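Local coordinates for glycosyl hydrolases family 31 family protein (Aspergillus niger, PDB 6DRU), which hydrolyses xyloglucan oligosaccharides, releasing alpha-xylose from the glucose at their non-reducing end, at residues D157-N161 with N635-Q641; Q339-S345 with R363-N369; G94-S98 with L121-Y125. The contacts are given in a common frame with arbitrary orientation. Residue numbers count along the deposited sequence, not the author numbering.

Interaction 1. Residues D157-N161 with N635-Q641; sequences DHMIN and NSNYTTQ. With NAG (2-acetamido-2-deoxy-beta-D-glucopyranose), chain E.
An irregular loop, Asp157-Asn161, with His158 at positive phi (64/32), lies against the turn and short helix of Asn635-Gln641, with CA atoms closest at Met159-Asn635 (5.6 Å) and Ile160-Thr640 (6.1 Å). Asn635, at positive phi (54/49), ends the preceding helix in a Schellman motif. Its side chain (chi1 m) points at the loop, where OD1 accepts from Asn161 N (3.0 Å) and, weakly, from Ile160 N (3.0 Å); its ND2 lies 3.3 Å from Met159 CE. Ser636 is the N-cap of helix 637-640: its OG accepts from Tyr638 N (3.2 Å), and its O takes the backbone N of both Thr639 and Thr640 (3.0 Å each). Asn637 (chi1 m) carries the glycan, its ND2 bonded to NAG C1 at 1.5 Å, and the same ND2 donates to Gln641 OE1 (2.7 Å). Thr639 meets Ile160, whose p rotamer brings CD1 to 3.8 Å from Thr639 CB. Thr640 points toward the loop, with CG2 4.0 Å from Ile160 CG1; its OG1, which donates to Ser636 O (3.2 Å), lies 3.6 Å from His158 CD2, at the edge of the imidazole. Gln641 (chi1 m, chi2 t) closes the polar group, since OE1 also accepts from His158 NE2 (2.9 Å) and NE2 reaches NAG O7 in a weak bond (3.3 Å). His158 (chi1 t) has NAG O6 over one ring face and rests on helix 492-508. This is an N-glycosylation site of the Asn-X-Thr type, its sequon wound into a capped helical turn and its first sugar set against the seam between an N-terminal loop and the C-terminal region.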
# COMPACT_ATOMS: atom_id res chain seq x y z
N ASP A 157 18.26 12.03 -26.56
CA ASP A 157 18.46 10.69 -27.09
C ASP A 157 19.00 10.66 -28.51
O ASP A 157 19.33 9.58 -29.00
CB ASP A 157 17.15 9.88 -27.05
CG ASP A 157 16.02 10.56 -27.79
OD1 ASP A 157 16.21 11.69 -28.29
OD2 ASP A 157 14.93 9.96 -27.89
N HIS A 158 19.09 11.82 -29.19
CA HIS A 158 19.62 11.91 -30.55
C HIS A 158 18.74 11.14 -31.54
O HIS A 158 19.24 10.60 -32.54
CB HIS A 158 21.07 11.42 -30.62
CG HIS A 158 21.89 12.07 -31.69
ND1 HIS A 158 23.26 12.15 -31.63
CD2 HIS A 158 21.52 12.69 -32.83
CE1 HIS A 158 23.71 12.78 -32.70
NE2 HIS A 158 22.68 13.12 -33.45
N MET A 159 17.44 11.09 -31.28
CA MET A 159 16.49 10.38 -32.12
C MET A 159 15.24 11.21 -32.33
O MET A 159 14.79 11.91 -31.42
CB MET A 159 16.09 9.03 -31.50
CG MET A 159 17.25 8.18 -31.02
SD MET A 159 16.69 6.74 -30.08
CE MET A 159 15.97 5.76 -31.38
N ILE A 160 14.68 11.14 -33.54
CA ILE A 160 13.34 11.66 -33.79
C ILE A 160 12.32 10.55 -33.96
O ILE A 160 11.11 10.83 -33.84
CB ILE A 160 13.32 12.61 -35.01
CG1 ILE A 160 13.89 11.92 -36.24
CG2 ILE A 160 14.05 13.91 -34.70
CD1 ILE A 160 13.72 12.72 -37.51
N ASN A 161 12.74 9.33 -34.25
CA ASN A 161 11.86 8.16 -34.26
C ASN A 161 11.98 7.48 -32.90
O ASN A 161 13.01 6.87 -32.59
CB ASN A 161 12.23 7.20 -35.39
CG ASN A 161 11.34 5.97 -35.43
OD1 ASN A 161 10.24 5.97 -34.88
ND2 ASN A 161 11.81 4.92 -36.09
N ASN A 635 17.01 6.97 -37.87
CA ASN A 635 17.54 8.12 -37.15
C ASN A 635 18.89 8.56 -37.73
O ASN A 635 19.88 8.74 -37.02
CB ASN A 635 17.66 7.81 -35.65
CG ASN A 635 16.30 7.59 -35.00
OD1 ASN A 635 15.52 8.53 -34.83
ND2 ASN A 635 16.02 6.35 -34.63
N SER A 636 18.91 8.71 -39.05
CA SER A 636 20.09 9.20 -39.74
C SER A 636 20.39 10.64 -39.33
O SER A 636 19.50 11.41 -38.98
CB SER A 636 19.89 9.12 -41.26
OG SER A 636 20.88 9.87 -41.95
N ASN A 637 21.68 10.99 -39.36
CA ASN A 637 22.09 12.36 -39.03
C ASN A 637 21.46 13.39 -39.96
O ASN A 637 21.36 14.56 -39.58
CB ASN A 637 23.61 12.49 -39.07
CG ASN A 637 24.31 11.56 -38.08
OD1 ASN A 637 24.46 10.37 -38.34
ND2 ASN A 637 24.74 12.12 -36.95
N TYR A 638 21.04 12.98 -41.16
CA TYR A 638 20.40 13.91 -42.08
C TYR A 638 19.00 14.31 -41.64
O TYR A 638 18.50 15.34 -42.09
CB TYR A 638 20.35 13.30 -43.48
CG TYR A 638 21.71 13.08 -44.10
CD1 TYR A 638 22.69 14.06 -44.03
CD2 TYR A 638 22.01 11.89 -44.75
CE1 TYR A 638 23.93 13.87 -44.59
CE2 TYR A 638 23.26 11.69 -45.32
CZ TYR A 638 24.21 12.68 -45.23
OH TYR A 638 25.45 12.48 -45.80
N THR A 639 18.36 13.53 -40.77
CA THR A 639 17.04 13.86 -40.27
C THR A 639 17.02 14.25 -38.80
O THR A 639 16.11 14.98 -38.39
CB THR A 639 16.07 12.69 -40.48
OG1 THR A 639 16.64 11.49 -39.94
CG2 THR A 639 15.81 12.48 -41.96
N THR A 640 17.99 13.80 -38.01
CA THR A 640 18.08 14.19 -36.60
C THR A 640 18.89 15.46 -36.39
O THR A 640 18.85 16.02 -35.28
CB THR A 640 18.68 13.06 -35.77
OG1 THR A 640 20.06 12.86 -36.13
CG2 THR A 640 17.91 11.76 -35.99
N GLN A 641 19.61 15.94 -37.41
CA GLN A 641 20.43 17.14 -37.28
C GLN A 641 20.18 18.16 -38.39
O GLN A 641 20.90 19.16 -38.46
CB GLN A 641 21.92 16.76 -37.25
CG GLN A 641 22.29 15.78 -36.14
CD GLN A 641 23.76 15.43 -36.14
OE1 GLN A 641 24.16 14.37 -35.66
NE2 GLN A 641 24.58 16.33 -36.67
C1 NAG E . 25.57 11.29 -36.05
C2 NAG E . 26.73 11.95 -35.34
C3 NAG E . 27.46 11.01 -34.44
C4 NAG E . 26.49 10.29 -33.54
C5 NAG E . 25.43 9.61 -34.39
C6 NAG E . 24.46 8.87 -33.50
C7 NAG E . 27.84 13.87 -36.40
C8 NAG E . 28.80 14.43 -37.43
N2 NAG E . 27.64 12.47 -36.30
O3 NAG E . 28.41 11.73 -33.69
O4 NAG E . 27.17 9.32 -32.78
O5 NAG E . 24.76 10.60 -35.13
O6 NAG E . 23.14 9.31 -33.74
O7 NAG E . 27.24 14.63 -35.66

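Interaction 2. Residues Q339-S345 with R363-N369; sequences QANGLLS and RNYDSTN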
# COMPACT_ATOMS: atom_id res chain seq x y z
N GLN A 339 3.84 28.47 5.12
CA GLN A 339 3.56 27.28 5.92
C GLN A 339 2.16 27.34 6.52
O GLN A 339 1.44 26.33 6.53
CB GLN A 339 4.61 27.13 7.02
CG GLN A 339 4.61 25.79 7.70
CD GLN A 339 5.22 24.70 6.84
OE1 GLN A 339 4.50 23.90 6.25
NE2 GLN A 339 6.54 24.68 6.78
N ALA A 340 1.75 28.51 7.01
CA ALA A 340 0.49 28.61 7.74
C ALA A 340 -0.71 28.49 6.81
O ALA A 340 -1.72 27.89 7.18
CB ALA A 340 0.44 29.93 8.51
N ASN A 341 -0.62 29.05 5.61
CA ASN A 341 -1.72 29.03 4.66
C ASN A 341 -1.71 27.79 3.77
O ASN A 341 -2.50 27.73 2.82
CB ASN A 341 -1.70 30.30 3.81
CG ASN A 341 -2.03 31.54 4.61
OD1 ASN A 341 -3.19 31.91 4.76
ND2 ASN A 341 -1.00 32.19 5.15
N GLY A 342 -0.85 26.82 4.06
CA GLY A 342 -0.82 25.59 3.28
C GLY A 342 -0.47 25.80 1.82
O GLY A 342 -1.11 25.20 0.95
N LEU A 343 0.52 26.63 1.54
CA LEU A 343 0.94 26.92 0.18
C LEU A 343 2.20 26.16 -0.21
O LEU A 343 2.80 26.47 -1.25
CB LEU A 343 1.15 28.42 -0.01
CG LEU A 343 0.04 29.32 0.52
CD1 LEU A 343 0.40 30.78 0.30
CD2 LEU A 343 -1.29 28.99 -0.14
N LEU A 344 2.61 25.18 0.58
CA LEU A 344 3.80 24.39 0.30
C LEU A 344 3.43 22.93 0.13
O LEU A 344 2.63 22.39 0.90
CB LEU A 344 4.84 24.53 1.42
CG LEU A 344 5.29 25.94 1.80
CD1 LEU A 344 6.18 25.89 3.03
CD2 LEU A 344 6.02 26.59 0.64
N SER A 345 4.01 22.30 -0.88
CA SER A 345 3.94 20.85 -0.98
C SER A 345 4.81 20.23 0.12
O SER A 345 5.62 20.91 0.77
CB SER A 345 4.41 20.37 -2.35
OG SER A 345 5.79 20.63 -2.54
N ARG A 363 11.34 23.14 0.80
CA ARG A 363 10.03 22.66 0.37
C ARG A 363 9.61 23.45 -0.86
O ARG A 363 9.71 24.68 -0.86
CB ARG A 363 8.98 22.80 1.48
CG ARG A 363 9.39 22.22 2.82
CD ARG A 363 8.78 23.02 3.97
NE ARG A 363 9.31 22.60 5.26
CZ ARG A 363 8.72 21.71 6.06
NH1 ARG A 363 7.57 21.15 5.70
NH2 ARG A 363 9.27 21.39 7.22
N ASN A 364 9.13 22.76 -1.88
CA ASN A 364 8.62 23.43 -3.07
C ASN A 364 7.23 23.99 -2.81
O ASN A 364 6.39 23.35 -2.17
CB ASN A 364 8.57 22.47 -4.26
CG ASN A 364 9.86 22.46 -5.06
OD1 ASN A 364 10.92 22.82 -4.55
ND2 ASN A 364 9.77 22.05 -6.32
N TYR A 365 6.99 25.20 -3.31
CA TYR A 365 5.65 25.76 -3.22
C TYR A 365 4.70 24.97 -4.11
O TYR A 365 5.11 24.31 -5.07
CB TYR A 365 5.66 27.25 -3.60
CG TYR A 365 5.28 27.54 -5.03
CD1 TYR A 365 4.13 28.27 -5.33
CD2 TYR A 365 6.06 27.09 -6.09
CE1 TYR A 365 3.77 28.54 -6.63
CE2 TYR A 365 5.71 27.36 -7.41
CZ TYR A 365 4.56 28.09 -7.67
OH TYR A 365 4.20 28.37 -8.96
N ASP A 366 3.41 25.04 -3.79
CA ASP A 366 2.41 24.21 -4.45
C ASP A 366 1.82 24.98 -5.62
O ASP A 366 0.89 25.77 -5.46
CB ASP A 366 1.33 23.79 -3.46
CG ASP A 366 0.39 22.74 -4.03
OD1 ASP A 366 0.67 22.23 -5.13
OD2 ASP A 366 -0.62 22.43 -3.37
N SER A 367 2.35 24.74 -6.82
CA SER A 367 1.83 25.41 -8.01
C SER A 367 0.42 24.96 -8.36
O SER A 367 -0.29 25.68 -9.07
CB SER A 367 2.76 25.18 -9.20
OG SER A 367 2.80 23.82 -9.58
N THR A 368 0.00 23.78 -7.89
CA THR A 368 -1.36 23.32 -8.12
C THR A 368 -2.36 24.02 -7.20
O THR A 368 -3.57 23.95 -7.46
CB THR A 368 -1.46 21.81 -7.93
OG1 THR A 368 -1.35 21.48 -6.54
CG2 THR A 368 -0.35 21.11 -8.70
N ASN A 369 -1.89 24.67 -6.14
CA ASN A 369 -2.76 25.42 -5.24
C ASN A 369 -3.00 26.81 -5.82
O ASN A 369 -2.04 27.58 -5.96
CB ASN A 369 -2.13 25.52 -3.85
CG ASN A 369 -3.06 26.11 -2.81
OD1 ASN A 369 -3.98 26.87 -3.12
ND2 ASN A 369 -2.83 25.76 -1.55
O HOH W 1 5.95 21.55 3.33
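Asn364 O is the polar focus of this contact, accepting from both the backbone and the side chain of one residue: Ser345 N at 2.9 Å and Ser345 OG at 2.8 Å, the latter made possible by the p rotamer. Two residues further on, Asp366 N donates to Leu343 O (3.0 Å), and Tyr365 CA adds a CA-H...O contact to the same oxygen (3.5 Å). Together the two backbone bonds flank Leu344 and Tyr365, whose CA atoms are 4.2 Å apart, and form a single beta bridge. A water extends the link, donating to Ser345 O (2.7 Å) and accepting from Arg363 NH1 (2.9 Å). Asp366 OD1 takes Thr368 OG1 (2.6 Å) inside the type I turn Asp366-Asn369, which leads into helix 370-385 with Asn369 as its N-cap, OD1 accepting from Ser371 N.

Further out, Gln339 NE2 sits over one face of the Arg363 guanidinium, 3.8 Å from CZ, while Leu344 CD1 lies 4.0 Å from Arg363 CD and Leu343 CD2 3.8 Å from Asn369 ND2. Arg363 NH2 reaches Asn408 and Tyr361 of the fourth subunit.

Within the TIM-barrel domain the bridge thus fastens the exit of helix 335-340 to the end of strand 360-364, a strand antiparallel to 319-328; Leu343 packs on helix 370-385, Leu344 on Val328, and Tyr365 on helix 439-455, where its hydroxyl bonds to His443.

Interaction 3. Residues G94-S98 with L121-Y125; sequences GYRLS and LNPRY
Side chains, chiefly two arginines, span the gap between Gly94-Ser98 and Leu121-Tyr125, whose backbones stay apart (nearest CA pair Arg96-Pro123, 8.6 Å). Tyr95 (-115/3) and Arg96 (-114/143) form a classic beta bulge opposite Thr86. Tyr95 O, at the edge of the Arg124 guanidinium, accepts from its NH2 (3.0 Å) and NH1 (3.2 Å); Arg124 runs m, t, m. Asn122 OD1 accepts from Arg124 N (3.0 Å), an Asx turn at the start of strand 124-127, and lies 2.7 Å from a water that accepts from Arg96 NH2 (3.1 Å). Asn122 ND2 donates to Ser417 O of the second subunit. Arg96 folds back (chi1 m, chi2 m) so that Pro123 CG lies over one face of its guanidinium, 3.5 Å from NE, and its NH1 sits over one face of the Arg124 guanidinium, 3.3 Å from NH2. This like-charge pairing is offset by carboxylates: Arg124 forms salt bridges with Glu114 and Glu17, and Glu114 makes a weak, long ion pair with Arg96. These carboxylates thus let two buried cations lie close together.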
# COMPACT_ATOMS: atom_id res chain seq x y z
N GLY A 94 -19.06 -6.11 -28.74
CA GLY A 94 -18.76 -4.71 -28.89
C GLY A 94 -18.17 -4.04 -27.66
O GLY A 94 -18.59 -2.95 -27.28
N TYR A 95 -17.19 -4.69 -27.03
CA TYR A 95 -16.50 -4.13 -25.88
C TYR A 95 -15.02 -3.85 -26.14
O TYR A 95 -14.31 -3.42 -25.23
CB TYR A 95 -16.64 -5.06 -24.66
CG TYR A 95 -16.26 -6.49 -24.94
CD1 TYR A 95 -14.92 -6.88 -25.02
CD2 TYR A 95 -17.23 -7.47 -25.13
CE1 TYR A 95 -14.57 -8.19 -25.28
CE2 TYR A 95 -16.89 -8.78 -25.38
CZ TYR A 95 -15.56 -9.14 -25.46
OH TYR A 95 -15.22 -10.45 -25.72
N ARG A 96 -14.55 -4.08 -27.36
CA ARG A 96 -13.18 -3.77 -27.76
C ARG A 96 -13.20 -2.67 -28.81
O ARG A 96 -14.09 -2.64 -29.67
CB ARG A 96 -12.47 -5.01 -28.30
CG ARG A 96 -12.17 -6.05 -27.24
CD ARG A 96 -10.91 -5.71 -26.46
NE ARG A 96 -10.79 -6.51 -25.25
CZ ARG A 96 -11.16 -6.09 -24.04
NH1 ARG A 96 -11.67 -4.87 -23.89
NH2 ARG A 96 -11.02 -6.88 -22.99
N LEU A 97 -12.23 -1.76 -28.74
CA LEU A 97 -12.20 -0.59 -29.61
C LEU A 97 -11.19 -0.77 -30.73
O LEU A 97 -10.12 -1.37 -30.54
CB LEU A 97 -11.86 0.67 -28.80
CG LEU A 97 -12.70 0.93 -27.55
CD1 LEU A 97 -12.36 2.29 -26.95
CD2 LEU A 97 -14.19 0.84 -27.86
N SER A 98 -11.54 -0.26 -31.91
CA SER A 98 -10.65 -0.24 -33.06
C SER A 98 -10.93 1.02 -33.86
O SER A 98 -12.08 1.45 -33.98
CB SER A 98 -10.83 -1.48 -33.94
OG SER A 98 -12.15 -1.56 -34.46
N LEU A 121 -3.00 -10.07 -21.93
CA LEU A 121 -3.65 -9.42 -20.81
C LEU A 121 -4.72 -8.46 -21.31
O LEU A 121 -4.76 -8.08 -22.48
CB LEU A 121 -2.63 -8.68 -19.95
CG LEU A 121 -1.42 -9.50 -19.50
CD1 LEU A 121 -0.24 -8.59 -19.13
CD2 LEU A 121 -1.78 -10.41 -18.34
N ASN A 122 -5.61 -8.07 -20.40
CA ASN A 122 -6.72 -7.21 -20.77
C ASN A 122 -6.19 -5.86 -21.24
O ASN A 122 -5.38 -5.24 -20.53
CB ASN A 122 -7.68 -7.03 -19.60
CG ASN A 122 -9.04 -6.54 -20.04
OD1 ASN A 122 -9.20 -5.36 -20.36
ND2 ASN A 122 -10.02 -7.43 -20.05
N PRO A 123 -6.60 -5.37 -22.41
CA PRO A 123 -6.08 -4.08 -22.90
C PRO A 123 -6.48 -2.89 -22.04
O PRO A 123 -5.93 -1.80 -22.23
CB PRO A 123 -6.68 -3.97 -24.31
CG PRO A 123 -7.89 -4.85 -24.28
CD PRO A 123 -7.55 -5.98 -23.35
N ARG A 124 -7.42 -3.05 -21.10
CA ARG A 124 -7.77 -2.03 -20.12
C ARG A 124 -7.62 -2.67 -18.75
O ARG A 124 -8.58 -3.18 -18.18
CB ARG A 124 -9.19 -1.49 -20.35
CG ARG A 124 -9.41 -0.91 -21.74
CD ARG A 124 -10.74 -0.18 -21.84
NE ARG A 124 -11.88 -1.09 -21.70
CZ ARG A 124 -12.50 -1.67 -22.73
NH1 ARG A 124 -12.10 -1.44 -23.97
NH2 ARG A 124 -13.53 -2.48 -22.51
N TYR A 125 -6.40 -2.65 -18.22
CA TYR A 125 -6.05 -3.35 -16.99
C TYR A 125 -6.11 -2.40 -15.80
O TYR A 125 -5.51 -1.32 -15.84
CB TYR A 125 -4.66 -3.98 -17.10
CG TYR A 125 -4.37 -5.02 -16.05
CD1 TYR A 125 -3.81 -4.66 -14.83
CD2 TYR A 125 -4.66 -6.36 -16.27
CE1 TYR A 125 -3.53 -5.61 -13.86
CE2 TYR A 125 -4.39 -7.32 -15.31
CZ TYR A 125 -3.83 -6.94 -14.11
OH TYR A 125 -3.56 -7.89 -13.14
O HOH W 2 -11.79 -4.86 -20.72

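How the interactions relate
From the N terminus, interaction 3 closes first, a loop of 22 residues holding most of strand 98-102 and all of 108-113, and joins the loop before 98-102, an inner strand of one N-terminal sheet, to 124-127, an edge strand of another. Interaction 1 opens after that, at 157-161, and closes at 635-641, after 473 intervening residues, tying the N-terminal region to the C-terminal one across the whole catalytic barrel. Interaction 2 falls within this span and closes a loop of 17 residues in the barrel domain. None touches another: centres lie about 34 to 41 Å apart, with interactions 1 and 2 on opposite sides of the chain's centre. Interactions 1 and 3 both meet the second subunit.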